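Local coordinates for protein glycosyl hydrolase, family 38 (Enterococcus faecalis, PDB 5KBP) that probably hydrolyses alpha-mannosidic linkages in carbohydrates, as a metal-dependent alpha-mannosidase of glycoside hydrolase family 38, at residues V834-Q837 with H842-V845. Sequence-based numbering, arbitrary orientation.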
loop_
_atom_site.group_PDB
_atom_site.type_symbol
_atom_site.label_atom_id
_atom_site.label_comp_id
_atom_site.label_asym_id
_atom_site.label_seq_id
_atom_site.Cartn_x
_atom_site.Cartn_y
_atom_site.Cartn_z
ATOM N N VAL A 834 -27.862 -7.472 2.803
ATOM C CA VAL A 834 -28.487 -7.591 4.118
ATOM C C VAL A 834 -27.556 -6.888 5.098
ATOM O O VAL A 834 -26.452 -7.378 5.368
ATOM C CB VAL A 834 -28.723 -9.047 4.547
ATOM C CG1 VAL A 834 -29.052 -9.113 6.035
ATOM C CG2 VAL A 834 -29.851 -9.661 3.741
ATOM N N LYS A 835 -27.980 -5.740 5.612
ATOM C CA LYS A 835 -27.163 -4.960 6.535
ATOM C C LYS A 835 -28.102 -4.135 7.408
ATOM O O LYS A 835 -29.308 -4.397 7.459
ATOM C CB LYS A 835 -26.146 -4.103 5.760
ATOM C CG LYS A 835 -26.758 -2.966 4.958
ATOM C CD LYS A 835 -25.691 -2.179 4.216
ATOM C CE LYS A 835 -26.256 -0.898 3.631
ATOM N NZ LYS A 835 -26.677 0.051 4.698
ATOM N N ARG A 836 -27.559 -3.135 8.099
ATOM C CA ARG A 836 -28.347 -2.309 8.998
ATOM C C ARG A 836 -28.020 -0.836 8.797
ATOM O O ARG A 836 -26.909 -0.475 8.400
ATOM C CB ARG A 836 -28.121 -2.715 10.464
ATOM C CG ARG A 836 -28.641 -4.109 10.780
ATOM C CD ARG A 836 -28.563 -4.443 12.257
ATOM N NE ARG A 836 -29.175 -5.742 12.524
ATOM C CZ ARG A 836 -30.452 -5.915 12.851
ATOM N NH1 ARG A 836 -31.258 -4.869 12.965
ATOM N NH2 ARG A 836 -30.920 -7.137 13.070
ATOM N N GLN A 837 -29.011 0.011 9.072
ATOM C CA GLN A 837 -28.869 1.449 8.882
ATOM C C GLN A 837 -27.965 2.046 9.958
ATOM O O GLN A 837 -27.863 1.525 11.071
ATOM C CB GLN A 837 -30.245 2.118 8.901
ATOM C CG GLN A 837 -30.262 3.560 8.419
ATOM C CD GLN A 837 -31.665 4.063 8.145
ATOM O OE1 GLN A 837 -32.624 3.653 8.800
ATOM N NE2 GLN A 837 -31.794 4.948 7.165
ATOM N N HIS A 842 -31.979 -0.257 11.821
ATOM C CA HIS A 842 -33.002 -1.037 11.137
ATOM C C HIS A 842 -32.351 -2.038 10.193
ATOM O O HIS A 842 -31.352 -1.736 9.537
ATOM C CB HIS A 842 -33.937 -0.121 10.346
ATOM C CG HIS A 842 -34.700 0.850 11.190
ATOM N ND1 HIS A 842 -35.030 0.601 12.504
ATOM C CD2 HIS A 842 -35.201 2.076 10.902
ATOM C CE1 HIS A 842 -35.701 1.630 12.991
ATOM N NE2 HIS A 842 -35.818 2.539 12.039
ATOM N N LEU A 843 -32.922 -3.238 10.122
ATOM C CA LEU A 843 -32.419 -4.241 9.193
ATOM C C LEU A 843 -32.768 -3.835 7.766
ATOM O O LEU A 843 -33.941 -3.616 7.445
ATOM C CB LEU A 843 -32.997 -5.617 9.515
ATOM C CG LEU A 843 -32.487 -6.743 8.612
ATOM C CD1 LEU A 843 -30.980 -6.904 8.750
ATOM C CD2 LEU A 843 -33.197 -8.052 8.911
ATOM N N VAL A 844 -31.753 -3.731 6.913
ATOM C CA VAL A 844 -31.919 -3.323 5.523
ATOM C C VAL A 844 -31.655 -4.526 4.630
ATOM O O VAL A 844 -30.604 -5.169 4.735
ATOM C CB VAL A 844 -30.988 -2.153 5.161
ATOM C CG1 VAL A 844 -31.098 -1.827 3.682
ATOM C CG2 VAL A 844 -31.320 -0.931 6.005
ATOM N N VAL A 845 -32.614 -4.831 3.757
ATOM C CA VAL A 845 -32.497 -5.917 2.793
ATOM C C VAL A 845 -32.835 -5.366 1.415
ATOM O O VAL A 845 -33.808 -4.623 1.258
ATOM C CB VAL A 845 -33.424 -7.099 3.147
ATOM C CG1 VAL A 845 -33.252 -8.231 2.147
ATOM C CG2 VAL A 845 -33.155 -7.582 4.563
#
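Arg836 sets CG beside its own backbone N (chi1 -66°) and then runs extended to NE, which lays the guanidinium over Leu843. Leu843 CB sits against one face of that group, near its rim, 3.9 Å from Arg836 NH1. Leu843 turns CG anti to its N (chi1 -178°), and its CD1 meets Val834 CG1 at 4.0 Å. Val834 CG2 packs equally close to Val845 CG2, the two valines lying side by side. These four side chains share one face of an antiparallel hairpin. Lys835 and Val844 lie on the other face and form its hydrogen-bonded pair. Lys835 N donates to Val844 O at 2.8 Å, and Val844 N returns a bond to Lys835 O at 2.6 Å. Nearer the turn, Gln837 N bonds His842 O at 3.0 Å. Gln837 OE1 comes within 3.7 Å of His842 CD2, but its hydrogen bond goes to Thr840 OG1 in the turn. Arg836 NH1 likewise bonds Asn841 O, while NH2 forms a salt bridge with Glu330. The hairpin belongs to the C-terminal beta-sandwich domain. Helix 304-332 packs on the Arg836 and Leu843 face through Ala326 and Tyr329, and strand 892-897 continues the sheet beyond strand 843-849.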